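Local coordinates for Hut operon positive regulatory protein (Bacillus subtilis, PDB 4H4L), which binds the hut messenger RNA as a histidine-activated homohexamer and suppresses transcription termination, switching on the operon for histidine utilization, at residues A74-H77 against A78-A82; G85-R88 against G89-L93; S44-A47 against H48-I51. The protein carries 1 engineered substitution. One frame throughout, in Å; residues are numbered along the deposited sequence.

Contact 1: residues A74-H77 against A78-A82; sequences ALYH and ATMEA. With ZN (zinc ion), chain N; HIS (histidine), chain M.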
ATOM      1  N   ALA A  74     -17.971   5.179  11.118  1.00 44.53           N
ATOM      2  CA  ALA A  74     -18.080   3.762  10.860  1.00 43.59           C
ATOM      3  C   ALA A  74     -18.370   3.562   9.390  1.00 42.30           C
ATOM      4  O   ALA A  74     -17.786   2.715   8.723  1.00 48.38           O
ATOM      5  CB  ALA A  74     -19.200   3.161  11.704  1.00 46.26           C
ATOM      6  N   LEU A  75     -19.278   4.363   8.863  1.00 43.65           N
ATOM      7  CA  LEU A  75     -19.663   4.218   7.477  1.00 39.33           C
ATOM      8  C   LEU A  75     -18.535   4.668   6.537  1.00 38.81           C
ATOM      9  O   LEU A  75     -18.353   4.090   5.438  1.00 36.51           O
ATOM     10  CB  LEU A  75     -20.970   4.943   7.209  1.00 37.98           C
ATOM     11  CG  LEU A  75     -21.462   5.025   5.772  1.00 35.40           C
ATOM     12  CD1 LEU A  75     -21.732   3.645   5.225  1.00 37.25           C
ATOM     13  CD2 LEU A  75     -22.696   5.906   5.753  1.00 36.28           C
ATOM     14  N   TYR A  76     -17.747   5.642   6.986  1.00 35.58           N
ATOM     15  CA  TYR A  76     -16.649   6.086   6.178  1.00 37.28           C
ATOM     16  C   TYR A  76     -15.703   4.911   6.055  1.00 43.75           C
ATOM     17  O   TYR A  76     -15.395   4.444   4.940  1.00 47.48           O
ATOM     18  CB  TYR A  76     -15.947   7.288   6.750  1.00 37.15           C
ATOM     19  CG  TYR A  76     -14.805   7.717   5.870  1.00 40.84           C
ATOM     20  CD1 TYR A  76     -15.037   8.358   4.626  1.00 41.02           C
ATOM     21  CD2 TYR A  76     -13.476   7.464   6.256  1.00 38.56           C
ATOM     22  CE1 TYR A  76     -13.961   8.722   3.809  1.00 41.32           C
ATOM     23  CE2 TYR A  76     -12.414   7.836   5.460  1.00 34.91           C
ATOM     24  CZ  TYR A  76     -12.655   8.448   4.252  1.00 38.72           C
ATOM     25  OH  TYR A  76     -11.573   8.785   3.495  1.00 46.96           O
ATOM     26  N   HIS A  77     -15.332   4.362   7.201  1.00 41.02           N
ATOM     27  CA  HIS A  77     -14.356   3.314   7.226  1.00 40.63           C
ATOM     28  C   HIS A  77     -14.791   2.024   6.629  1.00 42.87           C
ATOM     29  O   HIS A  77     -13.962   1.334   6.026  1.00 42.07           O
ATOM     30  CB  HIS A  77     -13.810   3.135   8.619  1.00 40.84           C
ATOM     31  CG  HIS A  77     -12.826   4.202   8.992  1.00 39.45           C
ATOM     32  ND1 HIS A  77     -11.558   4.183   8.577  1.00 36.62           N
ATOM     33  CD2 HIS A  77     -12.973   5.356   9.737  1.00 41.97           C
ATOM     34  CE1 HIS A  77     -10.920   5.264   9.030  1.00 38.46           C
ATOM     35  NE2 HIS A  77     -11.780   5.979   9.756  1.00 43.02           N
ATOM     36  N   ALA A  78     -16.075   1.687   6.752  1.00 40.69           N
ATOM     37  CA  ALA A  78     -16.544   0.403   6.214  1.00 40.38           C
ATOM     38  C   ALA A  78     -16.474   0.456   4.704  1.00 40.54           C
ATOM     39  O   ALA A  78     -16.195  -0.539   4.031  1.00 40.56           O
ATOM     40  CB  ALA A  78     -17.949   0.109   6.674  1.00 42.45           C
ATOM     41  N   THR A  79     -16.679   1.660   4.188  1.00 42.25           N
ATOM     42  CA  THR A  79     -16.571   1.923   2.779  1.00 39.01           C
ATOM     43  C   THR A  79     -15.147   1.784   2.296  1.00 40.64           C
ATOM     44  O   THR A  79     -14.942   1.118   1.276  1.00 45.26           O
ATOM     45  CB  THR A  79     -17.086   3.325   2.449  1.00 38.71           C
ATOM     46  OG1 THR A  79     -18.427   3.447   2.923  1.00 34.85           O
ATOM     47  CG2 THR A  79     -17.024   3.585   0.926  1.00 34.62           C
ATOM     48  N   MET A  80     -14.179   2.416   2.988  1.00 40.33           N
ATOM     49  CA  MET A  80     -12.745   2.304   2.613  1.00 44.20           C
ATOM     50  C   MET A  80     -12.454   0.852   2.427  1.00 43.06           C
ATOM     51  O   MET A  80     -11.891   0.434   1.410  1.00 46.61           O
ATOM     52  CB  MET A  80     -11.770   2.751   3.703  1.00 48.39           C
ATOM     53  CG  MET A  80     -11.696   4.226   3.977  1.00 55.18           C
ATOM     54  SD  MET A  80     -10.455   4.961   2.931  1.00 66.54           S
ATOM     55  CE  MET A  80     -11.553   5.452   1.594  1.00 54.08           C
ATOM     56  N   GLU A  81     -12.856   0.080   3.426  1.00 36.80           N
ATOM     57  CA  GLU A  81     -12.603  -1.325   3.397  1.00 41.38           C
ATOM     58  C   GLU A  81     -13.216  -2.009   2.184  1.00 42.98           C
ATOM     59  O   GLU A  81     -12.548  -2.804   1.538  1.00 54.55           O
ATOM     60  CB  GLU A  81     -12.982  -1.977   4.722  1.00 41.67           C
ATOM     61  CG  GLU A  81     -11.761  -2.103   5.589  1.00 42.75           C
ATOM     62  CD  GLU A  81     -12.075  -2.465   7.009  1.00 50.96           C
ATOM     63  OE1 GLU A  81     -11.744  -1.652   7.923  1.00 50.43           O
ATOM     64  OE2 GLU A  81     -12.615  -3.578   7.198  1.00 55.40           O
ATOM     65  N   ALA A  82     -14.436  -1.659   1.828  1.00 39.35           N
ATOM     66  CA  ALA A  82     -15.049  -2.236   0.624  1.00 43.35           C
ATOM     67  C   ALA A  82     -14.352  -1.816  -0.652  1.00 40.31           C
ATOM     68  O   ALA A  82     -14.240  -2.595  -1.574  1.00 44.49           O
ATOM     69  CB  ALA A  82     -16.554  -1.924   0.549  1.00 37.08           C
TER
HETATM   70 ZN    ZN N 202     -11.028   7.538  11.035  1.00 47.59          ZN
HETATM   71  N   HIS M 201     -13.928  11.719   5.190  1.00 51.55           N
HETATM   72  CA  HIS M 201     -13.499  10.879   6.333  1.00 48.76           C
HETATM   73  C   HIS M 201     -14.513  10.992   7.389  1.00 52.57           C
HETATM   74  O   HIS M 201     -15.655  10.717   7.061  1.00 51.96           O
HETATM   75  CB  HIS M 201     -12.131  11.275   6.888  1.00 49.46           C
HETATM   76  CG  HIS M 201     -11.556  10.265   7.855  1.00 42.19           C
HETATM   77  ND1 HIS M 201     -10.263   9.820   7.789  1.00 46.35           N
HETATM   78  CD2 HIS M 201     -12.152   9.574   8.888  1.00 41.57           C
HETATM   79  CE1 HIS M 201     -10.057   8.923   8.753  1.00 42.22           C
HETATM   80  NE2 HIS M 201     -11.221   8.777   9.413  1.00 44.61           N
HETATM   81  OXT HIS M 201     -14.214  11.334   8.541  1.00 50.67           O

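Contact 2: residues G85-R88 against G89-L93; sequences GVTR and GEMLL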
ATOM      1  N   GLY A  85     -11.416  -3.930  -1.945  1.00 38.13           N
ATOM      2  CA  GLY A  85     -11.801  -5.021  -2.815  1.00 32.77           C
ATOM      3  C   GLY A  85     -11.914  -4.564  -4.237  1.00 34.00           C
ATOM      4  O   GLY A  85     -11.396  -5.195  -5.148  1.00 34.13           O
ATOM      5  N   VAL A  86     -12.612  -3.455  -4.435  1.00 36.41           N
ATOM      6  CA  VAL A  86     -12.800  -2.913  -5.782  1.00 34.86           C
ATOM      7  C   VAL A  86     -11.484  -2.522  -6.461  1.00 36.37           C
ATOM      8  O   VAL A  86     -11.298  -2.778  -7.663  1.00 37.51           O
ATOM      9  CB  VAL A  86     -13.750  -1.711  -5.770  1.00 32.63           C
ATOM     10  CG1 VAL A  86     -13.756  -1.005  -7.127  1.00 29.79           C
ATOM     11  CG2 VAL A  86     -15.145  -2.171  -5.379  1.00 30.66           C
ATOM     12  N   THR A  87     -10.573  -1.911  -5.701  1.00 35.04           N
ATOM     13  CA  THR A  87      -9.439  -1.219  -6.316  1.00 34.97           C
ATOM     14  C   THR A  87      -8.123  -1.998  -6.311  1.00 38.08           C
ATOM     15  O   THR A  87      -7.296  -1.768  -7.172  1.00 42.37           O
ATOM     16  CB  THR A  87      -9.242   0.142  -5.683  1.00 34.50           C
ATOM     17  OG1 THR A  87      -9.003  -0.059  -4.300  1.00 38.41           O
ATOM     18  CG2 THR A  87     -10.493   0.990  -5.838  1.00 33.04           C
ATOM     19  N   ARG A  88      -7.933  -2.898  -5.342  1.00 37.75           N
ATOM     20  CA  ARG A  88      -6.825  -3.869  -5.340  1.00 39.81           C
ATOM     21  C   ARG A  88      -5.386  -3.287  -5.307  1.00 42.71           C
ATOM     22  O   ARG A  88      -4.576  -3.570  -6.192  1.00 41.93           O
ATOM     23  CB  ARG A  88      -7.001  -4.904  -6.482  1.00 36.58           C
ATOM     24  CG  ARG A  88      -8.018  -5.987  -6.089  1.00 39.04           C
ATOM     25  CD  ARG A  88      -8.952  -6.403  -7.211  1.00 33.36           C
ATOM     26  NE  ARG A  88      -9.564  -5.237  -7.832  1.00 36.11           N
ATOM     27  CZ  ARG A  88      -9.234  -4.777  -9.039  1.00 35.50           C
ATOM     28  NH1 ARG A  88      -8.312  -5.423  -9.737  1.00 34.24           N
ATOM     29  NH2 ARG A  88      -9.816  -3.681  -9.536  1.00 30.06           N
ATOM     30  N   GLY A  89      -5.083  -2.478  -4.287  1.00 42.53           N
ATOM     31  CA  GLY A  89      -3.715  -2.015  -4.058  1.00 37.34           C
ATOM     32  C   GLY A  89      -3.527  -0.525  -4.092  1.00 37.45           C
ATOM     33  O   GLY A  89      -2.841   0.045  -3.259  1.00 41.84           O
ATOM     34  N   GLU A  90      -4.113   0.122  -5.079  1.00 40.16           N
ATOM     35  CA  GLU A  90      -4.131   1.570  -5.122  1.00 40.57           C
ATOM     36  C   GLU A  90      -5.590   1.910  -5.217  1.00 39.48           C
ATOM     37  O   GLU A  90      -6.289   1.417  -6.111  1.00 38.58           O
ATOM     38  CB  GLU A  90      -3.376   2.108  -6.344  1.00 42.04           C
ATOM     39  CG  GLU A  90      -1.882   1.757  -6.366  1.00 53.09           C
ATOM     40  CD  GLU A  90      -1.043   2.364  -5.218  1.00 60.62           C
ATOM     41  OE1 GLU A  90      -1.337   3.502  -4.744  1.00 57.23           O
ATOM     42  OE2 GLU A  90      -0.064   1.687  -4.788  1.00 62.95           O
ATOM     43  N   MET A  91      -6.042   2.751  -4.295  1.00 38.89           N
ATOM     44  CA  MET A  91      -7.447   3.106  -4.200  1.00 42.82           C
ATOM     45  C   MET A  91      -7.637   4.359  -5.018  1.00 43.30           C
ATOM     46  O   MET A  91      -7.925   5.431  -4.473  1.00 44.87           O
ATOM     47  CB  MET A  91      -7.858   3.325  -2.743  1.00 44.05           C
ATOM     48  CG  MET A  91      -9.343   3.117  -2.505  1.00 48.79           C
ATOM     49  SD  MET A  91      -9.814   3.262  -0.756  1.00 53.87           S
ATOM     50  CE  MET A  91      -9.114   1.739  -0.130  1.00 52.77           C
ATOM     51  N   LEU A  92      -7.460   4.189  -6.333  1.00 39.78           N
ATOM     52  CA  LEU A  92      -7.518   5.247  -7.320  1.00 36.61           C
ATOM     53  C   LEU A  92      -8.237   4.715  -8.536  1.00 37.54           C
ATOM     54  O   LEU A  92      -8.045   3.565  -8.915  1.00 35.63           O
ATOM     55  CB  LEU A  92      -6.111   5.638  -7.763  1.00 38.40           C
ATOM     56  CG  LEU A  92      -5.145   6.135  -6.693  1.00 39.12           C
ATOM     57  CD1 LEU A  92      -3.723   5.810  -7.111  1.00 41.01           C
ATOM     58  CD2 LEU A  92      -5.333   7.624  -6.490  1.00 38.96           C
ATOM     59  N   LEU A  93      -9.049   5.571  -9.144  1.00 36.71           N
ATOM     60  CA  LEU A  93      -9.704   5.271 -10.389  1.00 36.70           C
ATOM     61  C   LEU A  93      -9.139   6.140 -11.490  1.00 35.00           C
ATOM     62  O   LEU A  93      -8.173   5.770 -12.106  1.00 39.46           O
ATOM     63  CB  LEU A  93     -11.212   5.484 -10.248  1.00 38.08           C
ATOM     64  CG  LEU A  93     -11.810   4.643  -9.120  1.00 42.05           C
ATOM     65  CD1 LEU A  93     -13.254   5.060  -8.839  1.00 41.28           C
ATOM     66  CD2 LEU A  93     -11.719   3.158  -9.445  1.00 38.04           C
TER

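Contact 3: residues S44-A47 against H48-I51; sequences SMDA and HKVI. Engineered in segment 48-51: I51 (natural residue Val).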
ATOM      1  N   SER A  44     -18.457   6.226 -11.268  1.00 42.58           N
ATOM      2  CA  SER A  44     -17.521   7.351 -11.220  1.00 43.88           C
ATOM      3  C   SER A  44     -16.059   7.061 -11.647  1.00 46.45           C
ATOM      4  O   SER A  44     -15.575   5.941 -11.563  1.00 47.85           O
ATOM      5  CB  SER A  44     -17.527   7.962  -9.819  1.00 41.31           C
ATOM      6  OG  SER A  44     -17.064   9.296  -9.852  1.00 42.61           O
ATOM      7  N   MET A  45     -15.356   8.097 -12.081  1.00 44.74           N
ATOM      8  CA  MET A  45     -13.905   8.035 -12.165  1.00 49.33           C
ATOM      9  C   MET A  45     -13.251   8.715 -10.925  1.00 47.59           C
ATOM     10  O   MET A  45     -12.038   8.962 -10.865  1.00 42.11           O
ATOM     11  CB  MET A  45     -13.419   8.589 -13.510  1.00 50.83           C
ATOM     12  CG  MET A  45     -13.939   9.968 -13.858  1.00 55.65           C
ATOM     13  SD  MET A  45     -12.848  10.728 -15.072  1.00 65.71           S
ATOM     14  CE  MET A  45     -13.101  12.465 -14.659  1.00 62.28           C
ATOM     15  N   ASP A  46     -14.084   8.981  -9.923  1.00 48.40           N
ATOM     16  CA  ASP A  46     -13.631   9.507  -8.634  1.00 49.44           C
ATOM     17  C   ASP A  46     -14.137   8.633  -7.491  1.00 46.20           C
ATOM     18  O   ASP A  46     -15.348   8.465  -7.300  1.00 48.80           O
ATOM     19  CB  ASP A  46     -14.120  10.947  -8.430  1.00 47.99           C
ATOM     20  CG  ASP A  46     -13.511  11.937  -9.432  1.00 51.76           C
ATOM     21  OD1 ASP A  46     -12.260  12.085  -9.497  1.00 49.15           O
ATOM     22  OD2 ASP A  46     -14.300  12.596 -10.151  1.00 55.72           O
ATOM     23  N   ALA A  47     -13.214   8.084  -6.721  1.00 40.82           N
ATOM     24  CA  ALA A  47     -13.586   7.383  -5.500  1.00 42.31           C
ATOM     25  C   ALA A  47     -14.489   8.205  -4.535  1.00 43.09           C
ATOM     26  O   ALA A  47     -15.364   7.654  -3.858  1.00 40.80           O
ATOM     27  CB  ALA A  47     -12.327   6.924  -4.784  1.00 39.84           C
ATOM     28  N   HIS A  48     -14.264   9.516  -4.481  1.00 46.09           N
ATOM     29  CA  HIS A  48     -14.974  10.386  -3.551  1.00 49.65           C
ATOM     30  C   HIS A  48     -16.436  10.458  -3.849  1.00 52.44           C
ATOM     31  O   HIS A  48     -17.247  10.490  -2.921  1.00 54.81           O
ATOM     32  CB  HIS A  48     -14.295  11.763  -3.366  1.00 52.23           C
ATOM     33  CG  HIS A  48     -14.316  12.661  -4.583  1.00 59.20           C
ATOM     34  ND1 HIS A  48     -15.021  13.822  -4.617  1.00 65.96           N
ATOM     35  CD2 HIS A  48     -13.656  12.567  -5.815  1.00 60.73           C
ATOM     36  CE1 HIS A  48     -14.847  14.424  -5.821  1.00 66.39           C
ATOM     37  NE2 HIS A  48     -14.014  13.655  -6.556  1.00 63.73           N
ATOM     38  N   LYS A  49     -16.794  10.416  -5.131  1.00 50.55           N
ATOM     39  CA  LYS A  49     -18.198  10.342  -5.522  1.00 46.37           C
ATOM     40  C   LYS A  49     -18.815   9.062  -5.053  1.00 48.69           C
ATOM     41  O   LYS A  49     -20.002   9.055  -4.675  1.00 52.00           O
ATOM     42  CB  LYS A  49     -18.381  10.436  -7.027  1.00 48.93           C
ATOM     43  CG  LYS A  49     -19.079  11.697  -7.455  1.00 57.21           C
ATOM     44  CD  LYS A  49     -18.203  12.486  -8.421  1.00 68.22           C
ATOM     45  CE  LYS A  49     -18.466  13.986  -8.283  1.00 67.75           C
ATOM     46  NZ  LYS A  49     -17.553  14.810  -9.126  1.00 67.86           N
ATOM     47  N   VAL A  50     -18.041   7.974  -5.085  1.00 42.46           N
ATOM     48  CA  VAL A  50     -18.571   6.673  -4.632  1.00 41.59           C
ATOM     49  C   VAL A  50     -18.860   6.704  -3.115  1.00 43.87           C
ATOM     50  O   VAL A  50     -19.917   6.287  -2.643  1.00 46.11           O
ATOM     51  CB  VAL A  50     -17.665   5.499  -5.099  1.00 40.23           C
ATOM     52  CG1 VAL A  50     -17.964   4.201  -4.364  1.00 35.54           C
ATOM     53  CG2 VAL A  50     -17.802   5.304  -6.620  1.00 40.32           C
ATOM     54  N   ILE A  51     -17.926   7.253  -2.354  1.00 43.54           N
ATOM     55  CA  ILE A  51     -18.089   7.399  -0.912  1.00 38.56           C
ATOM     56  C   ILE A  51     -19.311   8.294  -0.586  1.00 38.65           C
ATOM     57  O   ILE A  51     -20.108   7.968   0.301  1.00 40.45           O
ATOM     58  CB  ILE A  51     -16.767   7.953  -0.292  1.00 34.01           C
ATOM     59  CG1 ILE A  51     -15.617   6.977  -0.556  1.00 30.76           C
ATOM     60  CG2 ILE A  51     -16.924   8.279   1.192  1.00 28.11           C
ATOM     61  CD1 ILE A  51     -14.252   7.562  -0.297  1.00 29.15           C
TER

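Contact 1: residues A74-H77 against A78-A82
L75 O is gripped twice by T79, four residues further along helix 70-87, the helix that carries the zinc and L-histidine site. T79 OG1 donates to L75 O at 2.6 Å, nearly in line with the carbonyl. T79 N reaches the same oxygen at 3.2 Å, standing about 40° above the carbonyl plane. The hydroxyl can do this because OG1 lies beside its own backbone N (chi1 -56°) and so folds back along the helix, which lets a buried threonine satisfy its hydroxyl in the preceding turn. Its methyl is left to pack on I51 of helix 47-60. The ordinary helical ladder continues with A78 N to A74 O, M80 N to Y76 O and E81 N to H77 O. Alanine at A78 and A82 lets the helix lie close to strand 120-130, where they touch V123 and L125 respectively.

Y76 forms one wall of the histidine pocket, and M80 packs against its ring. CA of the bound histidine sits 3.1 Å above the plane of the Y76 ring, over its centre, and the ring offers a flat, apolar platform. M80 bends to bring SD within 5.0 Å of the ring centroid, an oblique Met-aromatic contact, while its CE lies 3.8 Å from Y76 OH; that hydroxyl is hydrogen-bonded to L96 O of a second subunit. H77 turns its imidazole to the metal, which H73 of the same chain and H138 of the second subunit also bind. E81 carries its carboxylate to R88 of a fourth subunit in a salt bridge. At the zinc ion itself, H77 NE2 stands 2.2 Å from the metal and NE2 of the bound histidine 2.0 Å from it.

Contact 2: residues G85-R88 against G89-L93
The end of helix 70-87 is marked here by T87, whose side chain packs against M91 as the chain turns back after R88 and G89. R88, the first residue to leave the helix, has a positive phi (62°). G89 follows with a phi of 120°, where a CB would be jammed against R88 O, so a glycine belongs at this bend. The returning chain lays M91 CA 3.5 Å from T87 OG1 and E90 O 3.2 Å from T87 CB. T87 OG1 stands between its backbone N and carbonyl carbon (chi1 60°), which brings it close to M91, and is hydrogen-bonded to L83 O. M91 is the centre of an inverse gamma turn, closed by a weak bond from L92 N to E90 O.

R88 curls its side chain back over the last turn. Its NH2 donates to V86 O at 2.6 Å, nearly in the guanidinium plane, and NE adds weak bonds to G85 O and V86 O; the carbonyls at the helix end meet the guanidinium at its edge and help fix its rotation. NH1 makes a salt bridge with E81 of a fourth subunit, and the side chain touches a bound histidine, whose pocket it helps to line. Around this corner M91 lies on M80, L83 and H84 of helix 70-87, V86 and L93 on V100 of strand 99-109, and R88 and L93 on I129 of strand 120-130.

Contact 3: residues S44-A47 against H48-I51
H48 lies alongside D46, the two side chains pointing the same way, with D46 OD1 3.8 Å from H48 NE2 at the edge of the imidazole and in its plane; elsewhere the model sets the two implausibly close, so their exact fit is doubtful. The ring stands there because CG sits between the backbone N and carbonyl carbon (chi1 67°). K49 comes next: its CB is 3.3 Å from S44 OG, and its NZ approaches D46 OD2 at 4.1 Å, too far for a salt bridge. K49 N also makes a weak bond to D46 O.

These residues start helix 47-60 after strand 36-44, with D46 at the N-cap position though its side chain caps nothing. S44 OG accepts from D46 N at 3.0 Å in an ST turn that bends the chain into the helix. Were D46 replaced by an alanine, K49 NZ would probably be left without its nearby carboxylate.

V50 is buried, its CG2 4.2 Å from S44 CB, and its branched side chain packs between the S44 turn and V100 and L102 of strand 99-109. I51, an engineered substitution, donates its N to A47 O at 3.0 Å, a nearly straight bond.

How the contacts relate
Along the chain contact 3 comes first, then contact 1, then contact 2, and their centres stand 12 to 14 Å apart. Contact 3 opens helix 47-60; contacts 1 and 2 lie on successive parts of helix 70-87 and the loop that leaves it. The two helices meet where I51 of contact 3 packs against Y76, T79 and M80 of contact 1. M91 of contact 2 touches M80 O, while L93 rests on S44, D46 and M45 O of contact 3. All three sit on one face of the antiparallel sheet and touch the second subunit. Helix 70-87 carries Y76 and H77 of one histidine pocket, and R88, just beyond its end, belongs to the other.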